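Local coordinates for glycosyl hydrolases family 2, sugar binding domain protein (PDB 6D1P) that hydrolyses beta-glucuronides as a family 2 glycoside hydrolase, beta-glucuronidase 3 of the human gut bacterium Bacteroides uniformis, at the potassium ion site and the interface of chains A and B. Sequence-based numbering; all coordinates share one arbitrary frame. Chains: chain A/B, Glycosyl hydrolases family 2, sugar binding domain protein.

Contact 1: the potassium ion site. Residues chain A 39, 74, 77-84, 86, 593. With K (potassium ion), chain C.
One face of the A:Tyr593 ring lies against the potassium ion, which sits 3.2 Å above the ring plane and toward its rim, nearest the CD2–CE2 side; water 1 lies over the same face, and CA of A:Pro81 meets the edge in plane. Farther from the metal, CB of A:Tyr86 lies over one face of the A:Arg39 guanidinium, while A:Arg39 CG covers a face of the A:Tyr86 ring. The ion itself is held by main-chain carbonyl oxygens, those of A:Asp77, A:Ala78, A:Asp80 and A:Val83, together with water 1, in a nearly square-pyramidal shell; the bond from the ion to A:Val83 O measures 2.8 Å. A:Tyr593 thus adds an aromatic face beside the oxygen ligands, its CG anti to the carbonyl carbon (chi1 -63°); an alanine here would remove this face and would probably leave the ion less well covered and the loop less firmly held. The side chain of A:Asp77 turns away from the metal. Its OD1 takes ND2 of A:Asn74 at 3.0 Å on the syn lone pair, exactly in the amide plane, and the same ND2 also reaches A:Tyr86 O. OD2 receives A:Tyr86 N at 2.8 Å from above the carboxylate plane and forms a salt bridge with A:Arg39 NH1. A:Asp80 OD1 accepts A:Asp82 N on its anti lone pair, bracing the turn. The site therefore appears structural, pinning loop 77-84 and tying it to A:Tyr593.

Contact 2: the interface of chains A and B. Residues chain A 56, 58, 61; chain B 181, 391, 431, 584-586.
The loop and 3-10 helix 58-60 of chain A, with A:Val61 just after it, press into loops of chain B around residues 181, 391 and 584-586 and the short strand 431-432. In this family 2 glycoside hydrolase, the chain A segment belongs to the sugar-binding domain region and meets the TIM-barrel region of chain B, which supplies B:Arg391, B:Trp431 and B:Leu585. A:Pro58 is the wedge. Its CD meets the indole tip to tip, 3.5 Å from CZ2 of B:Trp431, while CB approaches the main chain of B:Met181 and lies 3.8 Å from the methyl CE, brought round by a bend at chi3 (57°). The indole is in turn backed by B:Arg391, whose extended chain sets its guanidinium with CZ3 of B:Trp431 3.2 Å above its centre. B:Arg391 NH1 also donates to B:Met181 O at 3.1 Å, so one arginine probably helps to position both. On the other side, B:Leu585 divides its branches: CD1 faces the proline ring, and CD2 lies 3.8 Å from CG2 of A:Val61, the two side chains crossing at about a right angle. A:Val61 also packs both methyls on B:Pro584 O. A polar link comes from B:Arg586, folded at chi2 and chi3 (-87° and 62°), whose NH2 donates to A:Gly56 O at 2.7 Å, nearly straight, in the guanidinium plane and on a carbonyl lone pair.

Contact 3: the interface of chains A and B. Residues chain A 172-174, 181, 433-434; chain B 42-44, 46-47, 50.
Charge pairing is prominent in this part of the two-fold interface of the family 2 glycoside hydrolase, where helix 45-49 and its flanks in chain B meet loops of chain A. A:Arg172, bent at chi3 (75°), grips B:Glu47 side-on: NE reaches OE1 at 2.8 Å and NH2 reaches OE2. The side chains cross at about a right angle and their planes stand 48° apart, so both carboxylate oxygens are met from above their plane. Another salt bridge across the interface joins B:Arg50 NH1 to A:Asp434 OD1 at 3.0 Å, on the anti lone pair, with the two side chains lying alongside and pointing the same way. Among bonds to the main chain, A:Gly433 O accepts from two side chains, B:Arg50 NH1 at 3.0 Å and the indole NE1 of B:Trp46 at 3.1 Å; both donors stand above the carbonyl plane. A:Thr174 N donates to B:Gly43 O at 3.3 Å, almost straight. Second-shell bonds hold the glutamate: B:Gly43 N gives OE1 a further bond at 2.8 Å, and B:Ser44 OG receives B:Glu47 N at the start of the helix. Water 2 joins A:Asp434 OD1, B:Glu47 OE2 and B:Arg50 NH2, and would probably ease the proximity of the two carboxylates. By packing, CG of B:Glu47 covers one face of the B:Arg50 guanidinium, while CB of A:Arg172 rests 3.6 Å from B:Gly43 CA.

Contact 4: the interface of chains A and B. Residues chain A 755-757, 794, 796, 808; chain B 755-757, 794, 796, 808.
The ends of strand 751-756 from the two chains meet antiparallel about the two-fold axis, A:Cys756 bridging to B:Cys756, with strands 793-799 and 807-811 of each chain behind them. Just beyond the strand, A:Thr757 and B:Thr757 lie side by side, pointing the same way, their CG2 methyls 3.8 Å apart. Each threonine places OG1 between its backbone N and carbonyl carbon (chi1 49° in B:Thr757), which turns the hydroxyl back to accept N of its own chain's Val794, 3.1 Å from B:Val794 N to B:Thr757 OG1. This fixes the rotation and leaves CG2 of B:Thr757 facing A:Val794 CG1 and A:Leu808 CD2. An alanine in place of B:Thr757 would remove the methyl and hydroxyl, and would probably loosen both the packing and the hold on strand 793-799. Around this apolar centre, CD1 of each Leu808 meets CG2 of the opposite Val794 at 3.7 Å, the side chains crossing obliquely. Waters 4 and 5 join the Cys756 backbones, water 4 lying 2.9 Å from B:Cys756 N. At the flanks serine hydroxyls reach over to main-chain carbonyls: B:Ser796 OG donates to A:Thr757 O at 3.1 Å, and A:Ser796 OG to B:Thr757 O at 2.8 Å, from above the carbonyl plane.

Contact 1: the potassium ion site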
# COMPACT_ATOMS: atom_id res chain seq x y z
N ARG A 39 -7.94 -1.23 -3.00
CA ARG A 39 -6.61 -1.50 -3.55
C ARG A 39 -5.93 -2.69 -2.84
O ARG A 39 -4.87 -2.58 -2.22
CB ARG A 39 -5.75 -0.25 -3.49
CG ARG A 39 -4.51 -0.41 -4.34
CD ARG A 39 -3.80 0.88 -4.51
NE ARG A 39 -2.87 1.14 -3.41
CZ ARG A 39 -1.98 2.13 -3.44
NH1 ARG A 39 -1.90 2.93 -4.52
NH2 ARG A 39 -1.16 2.31 -2.41
N ASN A 74 -2.68 4.44 -9.47
CA ASN A 74 -1.47 5.19 -9.20
C ASN A 74 -1.66 6.68 -9.47
O ASN A 74 -0.69 7.40 -9.73
CB ASN A 74 -0.31 4.62 -10.02
CG ASN A 74 -0.26 3.10 -9.97
OD1 ASN A 74 -0.64 2.44 -10.93
ND2 ASN A 74 0.21 2.53 -8.85
N ASP A 77 0.34 7.91 -6.28
CA ASP A 77 1.59 7.35 -5.78
C ASP A 77 2.64 7.17 -6.87
O ASP A 77 3.80 6.90 -6.53
CB ASP A 77 1.33 6.04 -4.99
CG ASP A 77 1.03 4.81 -5.87
OD1 ASP A 77 0.88 4.90 -7.11
OD2 ASP A 77 0.93 3.70 -5.31
N ALA A 78 2.29 7.34 -8.15
CA ALA A 78 3.33 7.28 -9.18
C ALA A 78 4.41 8.31 -8.92
O ALA A 78 5.60 8.02 -9.09
CB ALA A 78 2.73 7.47 -10.59
N VAL A 79 4.03 9.51 -8.47
CA VAL A 79 4.99 10.58 -8.26
C VAL A 79 5.17 10.93 -6.79
O VAL A 79 5.92 11.86 -6.48
CB VAL A 79 4.62 11.84 -9.07
CG1 VAL A 79 4.65 11.56 -10.60
CG2 VAL A 79 3.27 12.40 -8.63
N ASP A 80 4.51 10.23 -5.88
CA ASP A 80 4.81 10.39 -4.47
C ASP A 80 6.29 10.11 -4.24
O ASP A 80 6.74 8.99 -4.51
CB ASP A 80 3.98 9.43 -3.64
CG ASP A 80 4.14 9.64 -2.13
OD1 ASP A 80 5.28 9.83 -1.61
OD2 ASP A 80 3.09 9.61 -1.46
N PRO A 81 7.08 11.07 -3.75
CA PRO A 81 8.54 10.87 -3.68
C PRO A 81 8.98 9.81 -2.68
O PRO A 81 10.16 9.43 -2.70
CB PRO A 81 9.06 12.25 -3.29
CG PRO A 81 7.93 12.82 -2.47
CD PRO A 81 6.67 12.34 -3.14
N ASP A 82 8.10 9.34 -1.80
CA ASP A 82 8.55 8.49 -0.70
C ASP A 82 8.10 7.03 -0.81
O ASP A 82 8.42 6.25 0.09
CB ASP A 82 8.10 9.08 0.65
CG ASP A 82 8.72 10.46 0.92
OD1 ASP A 82 7.98 11.44 1.15
OD2 ASP A 82 9.97 10.56 0.88
N VAL A 83 7.39 6.63 -1.86
CA VAL A 83 6.90 5.26 -1.94
C VAL A 83 7.17 4.69 -3.33
O VAL A 83 7.27 5.43 -4.32
CB VAL A 83 5.40 5.17 -1.61
CG1 VAL A 83 5.14 5.59 -0.18
CG2 VAL A 83 4.64 6.06 -2.55
N ASN A 84 7.28 3.37 -3.40
CA ASN A 84 7.21 2.72 -4.69
C ASN A 84 5.76 2.71 -5.15
O ASN A 84 4.87 2.36 -4.38
CB ASN A 84 7.73 1.29 -4.60
CG ASN A 84 9.14 1.21 -4.07
OD1 ASN A 84 10.03 1.97 -4.48
ND2 ASN A 84 9.35 0.25 -3.16
N TYR A 86 2.29 1.58 -6.51
CA TYR A 86 1.65 0.32 -6.13
C TYR A 86 1.59 -0.64 -7.32
O TYR A 86 1.15 -0.26 -8.41
CB TYR A 86 0.25 0.60 -5.57
CG TYR A 86 -0.52 -0.66 -5.29
CD1 TYR A 86 -0.31 -1.37 -4.10
CD2 TYR A 86 -1.43 -1.16 -6.20
CE1 TYR A 86 -1.00 -2.54 -3.83
CE2 TYR A 86 -2.12 -2.33 -5.95
CZ TYR A 86 -1.91 -3.01 -4.75
OH TYR A 86 -2.60 -4.17 -4.51
N TYR A 593 10.48 11.11 -9.67
CA TYR A 593 9.64 10.19 -10.44
C TYR A 593 8.95 10.86 -11.65
O TYR A 593 7.95 10.34 -12.17
CB TYR A 593 8.61 9.52 -9.53
CG TYR A 593 9.22 8.65 -8.45
CD1 TYR A 593 9.86 7.46 -8.79
CD2 TYR A 593 9.14 9.00 -7.10
CE1 TYR A 593 10.42 6.62 -7.81
CE2 TYR A 593 9.70 8.17 -6.10
CZ TYR A 593 10.33 6.98 -6.47
OH TYR A 593 10.89 6.15 -5.53
K K C . 6.63 6.99 -6.53
O HOH W 1 7.35 4.57 -7.85

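Contact 2: the interface of chains A and B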
# COMPACT_ATOMS: atom_id res chain seq x y z
N GLY A 56 -21.21 -2.43 11.55
CA GLY A 56 -20.10 -2.84 12.38
C GLY A 56 -19.82 -4.32 12.44
O GLY A 56 -18.93 -4.72 13.20
N PRO A 58 -18.33 -8.04 11.17
CA PRO A 58 -16.98 -8.26 10.61
C PRO A 58 -16.90 -8.07 9.10
O PRO A 58 -15.84 -7.68 8.60
CB PRO A 58 -16.65 -9.70 11.02
CG PRO A 58 -17.45 -9.90 12.27
CD PRO A 58 -18.73 -9.15 12.06
N VAL A 61 -15.64 -4.54 7.11
CA VAL A 61 -14.28 -4.20 6.72
C VAL A 61 -13.76 -5.31 5.82
O VAL A 61 -14.25 -6.45 5.87
CB VAL A 61 -13.37 -3.97 7.96
CG1 VAL A 61 -13.99 -2.93 8.89
CG2 VAL A 61 -13.10 -5.27 8.68
N MET B 181 -12.98 -12.66 9.25
CA MET B 181 -14.00 -12.18 10.18
C MET B 181 -13.50 -12.11 11.61
O MET B 181 -14.20 -11.58 12.46
CB MET B 181 -15.24 -13.06 10.10
CG MET B 181 -15.81 -13.13 8.71
SD MET B 181 -17.45 -13.86 8.61
CE MET B 181 -18.36 -12.79 9.74
N ARG B 391 -14.15 -18.47 13.63
CA ARG B 391 -15.23 -17.83 12.86
C ARG B 391 -15.25 -18.21 11.37
O ARG B 391 -14.27 -18.74 10.83
CB ARG B 391 -15.16 -16.31 13.00
CG ARG B 391 -15.33 -15.77 14.43
CD ARG B 391 -15.40 -14.23 14.43
NE ARG B 391 -15.53 -13.69 15.79
CZ ARG B 391 -15.63 -12.39 16.11
NH1 ARG B 391 -15.64 -11.45 15.16
NH2 ARG B 391 -15.75 -12.03 17.38
N TRP B 431 -20.17 -18.77 13.98
CA TRP B 431 -20.27 -17.47 13.32
C TRP B 431 -20.15 -17.61 11.81
O TRP B 431 -19.04 -17.76 11.28
CB TRP B 431 -19.21 -16.51 13.87
CG TRP B 431 -19.52 -15.06 13.60
CD1 TRP B 431 -20.01 -14.53 12.45
CD2 TRP B 431 -19.36 -13.97 14.52
NE1 TRP B 431 -20.18 -13.17 12.58
CE2 TRP B 431 -19.78 -12.80 13.84
CE3 TRP B 431 -18.91 -13.86 15.84
CZ2 TRP B 431 -19.77 -11.53 14.45
CZ3 TRP B 431 -18.90 -12.60 16.44
CH2 TRP B 431 -19.32 -11.45 15.74
N PRO B 584 -8.72 -5.27 13.18
CA PRO B 584 -9.20 -4.56 11.98
C PRO B 584 -10.68 -4.27 12.01
O PRO B 584 -11.16 -3.55 11.13
CB PRO B 584 -8.87 -5.54 10.85
CG PRO B 584 -9.01 -6.90 11.53
CD PRO B 584 -8.45 -6.70 12.92
N LEU B 585 -11.41 -4.79 12.99
CA LEU B 585 -12.87 -4.72 12.98
C LEU B 585 -13.44 -3.44 13.58
O LEU B 585 -14.63 -3.17 13.37
CB LEU B 585 -13.47 -5.92 13.71
CG LEU B 585 -13.12 -7.34 13.24
CD1 LEU B 585 -14.01 -8.38 13.94
CD2 LEU B 585 -13.20 -7.50 11.73
N ARG B 586 -12.65 -2.65 14.29
CA ARG B 586 -13.15 -1.49 15.03
C ARG B 586 -12.53 -0.18 14.53
O ARG B 586 -11.75 0.47 15.25
CB ARG B 586 -12.91 -1.68 16.52
CG ARG B 586 -13.42 -3.03 17.06
CD ARG B 586 -14.90 -3.00 17.49
NE ARG B 586 -15.84 -2.70 16.40
CZ ARG B 586 -16.49 -3.61 15.66
NH1 ARG B 586 -16.30 -4.92 15.86
NH2 ARG B 586 -17.32 -3.21 14.70

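Contact 3: the interface of chains A and B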
# COMPACT_ATOMS: atom_id res chain seq x y z
N ARG A 172 4.20 -6.93 -10.66
CA ARG A 172 5.37 -7.16 -11.50
C ARG A 172 5.37 -8.58 -12.05
O ARG A 172 5.19 -9.54 -11.30
CB ARG A 172 6.63 -6.91 -10.69
CG ARG A 172 6.74 -5.52 -10.20
CD ARG A 172 7.96 -5.34 -9.36
NE ARG A 172 9.19 -5.28 -10.15
CZ ARG A 172 9.68 -4.16 -10.69
NH1 ARG A 172 9.03 -3.01 -10.55
NH2 ARG A 172 10.82 -4.20 -11.36
N ASP A 173 5.60 -8.71 -13.35
CA ASP A 173 5.59 -10.04 -13.97
C ASP A 173 6.56 -10.04 -15.14
O ASP A 173 6.27 -9.47 -16.19
CB ASP A 173 4.17 -10.38 -14.41
CG ASP A 173 4.04 -11.75 -15.03
OD1 ASP A 173 5.07 -12.43 -15.23
OD2 ASP A 173 2.89 -12.13 -15.33
N THR A 174 7.71 -10.71 -14.97
CA THR A 174 8.70 -10.63 -16.05
C THR A 174 8.28 -11.38 -17.31
O THR A 174 8.90 -11.18 -18.35
CB THR A 174 10.07 -11.14 -15.58
OG1 THR A 174 10.01 -12.53 -15.25
CG2 THR A 174 10.52 -10.36 -14.36
N MET A 181 11.66 -2.79 -16.61
CA MET A 181 12.78 -1.91 -16.85
C MET A 181 12.40 -0.68 -17.67
O MET A 181 13.22 0.23 -17.81
CB MET A 181 13.90 -2.69 -17.53
CG MET A 181 14.33 -3.93 -16.73
SD MET A 181 15.73 -4.80 -17.45
CE MET A 181 17.03 -3.61 -17.12
N GLY A 433 18.16 -7.82 -19.13
CA GLY A 433 18.16 -7.81 -17.68
C GLY A 433 17.03 -8.53 -16.98
O GLY A 433 17.16 -8.91 -15.80
N ASP A 434 15.91 -8.72 -17.67
CA ASP A 434 14.77 -9.36 -17.02
C ASP A 434 14.94 -10.87 -16.90
O ASP A 434 14.22 -11.48 -16.12
CB ASP A 434 13.48 -9.03 -17.77
CG ASP A 434 12.78 -7.80 -17.20
OD1 ASP A 434 13.41 -7.09 -16.38
OD2 ASP A 434 11.60 -7.57 -17.56
N MET B 42 7.53 -9.32 -6.33
CA MET B 42 8.49 -9.04 -7.38
C MET B 42 8.14 -9.85 -8.62
O MET B 42 7.30 -10.75 -8.59
CB MET B 42 9.91 -9.32 -6.90
CG MET B 42 10.31 -8.41 -5.72
SD MET B 42 10.34 -6.64 -6.19
CE MET B 42 11.81 -6.61 -7.23
N GLY B 43 8.78 -9.50 -9.74
CA GLY B 43 8.41 -10.07 -11.02
C GLY B 43 8.85 -11.51 -11.23
O GLY B 43 8.35 -12.17 -12.14
N SER B 44 9.78 -12.01 -10.42
CA SER B 44 10.30 -13.37 -10.53
C SER B 44 11.41 -13.49 -9.52
O SER B 44 11.91 -12.47 -9.05
CB SER B 44 10.85 -13.69 -11.93
OG SER B 44 12.09 -13.02 -12.11
N TRP B 46 14.32 -14.38 -10.20
CA TRP B 46 15.47 -13.75 -10.84
C TRP B 46 15.46 -12.24 -10.62
O TRP B 46 16.51 -11.65 -10.35
CB TRP B 46 15.51 -14.08 -12.33
CG TRP B 46 16.54 -13.24 -13.05
CD1 TRP B 46 16.30 -12.24 -13.96
CD2 TRP B 46 17.96 -13.29 -12.88
NE1 TRP B 46 17.48 -11.68 -14.36
CE2 TRP B 46 18.52 -12.30 -13.72
CE3 TRP B 46 18.82 -14.06 -12.09
CZ2 TRP B 46 19.90 -12.08 -13.82
CZ3 TRP B 46 20.19 -13.84 -12.18
CH2 TRP B 46 20.72 -12.85 -13.04
N GLU B 47 14.29 -11.61 -10.70
CA GLU B 47 14.25 -10.19 -10.42
C GLU B 47 14.71 -9.90 -9.00
O GLU B 47 15.37 -8.87 -8.77
CB GLU B 47 12.85 -9.62 -10.67
CG GLU B 47 12.89 -8.14 -11.00
CD GLU B 47 11.52 -7.49 -11.07
OE1 GLU B 47 10.75 -7.58 -10.07
OE2 GLU B 47 11.22 -6.88 -12.12
N ARG B 50 18.83 -10.74 -9.26
CA ARG B 50 19.71 -10.26 -10.32
C ARG B 50 20.67 -9.18 -9.81
O ARG B 50 20.36 -8.46 -8.85
CB ARG B 50 18.89 -9.71 -11.49
CG ARG B 50 18.16 -8.41 -11.19
CD ARG B 50 17.22 -8.09 -12.33
NE ARG B 50 16.33 -6.97 -12.06
CZ ARG B 50 15.51 -6.44 -12.97
NH1 ARG B 50 15.50 -6.93 -14.21
NH2 ARG B 50 14.71 -5.44 -12.66
O HOH W 2 12.03 -5.51 -14.38
O HOH W 3 7.94 -14.55 -14.08

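Contact 4: the interface of chains A and B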
# COMPACT_ATOMS: atom_id res chain seq x y z
N GLY A 755 5.82 20.86 4.30
CA GLY A 755 4.95 20.18 5.24
C GLY A 755 3.83 21.11 5.65
O GLY A 755 3.84 22.30 5.31
N CYS A 756 2.87 20.57 6.38
CA CYS A 756 1.70 21.37 6.72
C CYS A 756 0.98 20.77 7.93
O CYS A 756 0.84 19.54 8.02
CB CYS A 756 0.77 21.47 5.51
SG CYS A 756 -0.64 22.51 5.78
N THR A 757 0.52 21.64 8.83
CA THR A 757 -0.29 21.20 9.96
C THR A 757 -1.55 20.48 9.50
O THR A 757 -2.14 19.73 10.28
CB THR A 757 -0.69 22.38 10.86
OG1 THR A 757 -1.25 23.45 10.08
CG2 THR A 757 0.52 22.87 11.66
N VAL A 794 -0.43 26.09 8.85
CA VAL A 794 0.96 26.51 8.86
C VAL A 794 1.73 25.59 7.92
O VAL A 794 1.69 24.36 8.09
CB VAL A 794 1.58 26.49 10.26
CG1 VAL A 794 3.05 26.81 10.17
CG2 VAL A 794 0.87 27.49 11.17
N SER A 796 5.44 24.42 6.31
CA SER A 796 6.86 24.37 6.59
C SER A 796 7.67 24.09 5.32
O SER A 796 7.21 23.38 4.42
CB SER A 796 7.17 23.29 7.64
OG SER A 796 6.89 22.00 7.13
N LEU A 808 8.75 28.49 8.41
CA LEU A 808 7.31 28.38 8.61
C LEU A 808 6.60 29.64 8.15
O LEU A 808 7.12 30.75 8.29
CB LEU A 808 6.94 28.17 10.09
CG LEU A 808 7.57 27.00 10.82
CD1 LEU A 808 7.19 27.10 12.27
CD2 LEU A 808 7.09 25.69 10.21
N GLY B 755 -2.02 17.19 13.96
CA GLY B 755 -1.13 17.33 12.83
C GLY B 755 0.13 18.05 13.26
O GLY B 755 0.28 18.44 14.42
N CYS B 756 1.02 18.25 12.29
CA CYS B 756 2.34 18.78 12.59
C CYS B 756 3.04 19.15 11.29
O CYS B 756 2.89 18.46 10.28
CB CYS B 756 3.16 17.74 13.37
SG CYS B 756 4.72 18.28 14.00
N THR B 757 3.81 20.25 11.33
CA THR B 757 4.57 20.68 10.17
C THR B 757 5.67 19.69 9.80
O THR B 757 6.22 19.79 8.70
CB THR B 757 5.19 22.05 10.42
OG1 THR B 757 5.85 22.04 11.69
CG2 THR B 757 4.11 23.13 10.40
N VAL B 794 5.48 22.94 14.68
CA VAL B 794 4.17 23.36 15.14
C VAL B 794 3.25 22.15 15.11
O VAL B 794 3.22 21.41 14.12
CB VAL B 794 3.60 24.51 14.29
CG1 VAL B 794 2.18 24.83 14.76
CG2 VAL B 794 4.50 25.73 14.39
N SER B 796 -0.75 20.90 15.46
CA SER B 796 -2.14 21.30 15.36
C SER B 796 -3.07 20.29 16.04
O SER B 796 -2.77 19.09 16.11
CB SER B 796 -2.56 21.46 13.91
OG SER B 796 -2.56 20.21 13.27
N LEU B 808 -3.16 25.59 17.41
CA LEU B 808 -1.77 25.44 17.04
C LEU B 808 -0.90 25.70 18.26
O LEU B 808 -1.22 26.55 19.09
CB LEU B 808 -1.37 26.44 15.91
CG LEU B 808 -2.26 26.42 14.68
CD1 LEU B 808 -1.87 27.51 13.69
CD2 LEU B 808 -2.16 25.05 14.04
O HOH W 4 0.10 17.64 9.56
O HOH W 5 3.94 17.83 7.47

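Contacts 2, 3 and 4 are separate patches of one two-fold interface: the C-alpha centres of contacts 2 and 3 lie about 37 Å apart, those of contacts 3 and 4 about 41 Å. Contacts 2 and 3 use Met181 from opposite chains, so by symmetry each monomer offers one surface around this residue to both the 42-50 and the 56-61 segments of its partner. Contact 4 joins the C-terminal strands far along the chain. Contact 1 lies within chain A, about 19 Å from contact 3 and 23 Å from contact 4. The spread is consistent with a dimer, though the structure alone does not show this pairing in solution.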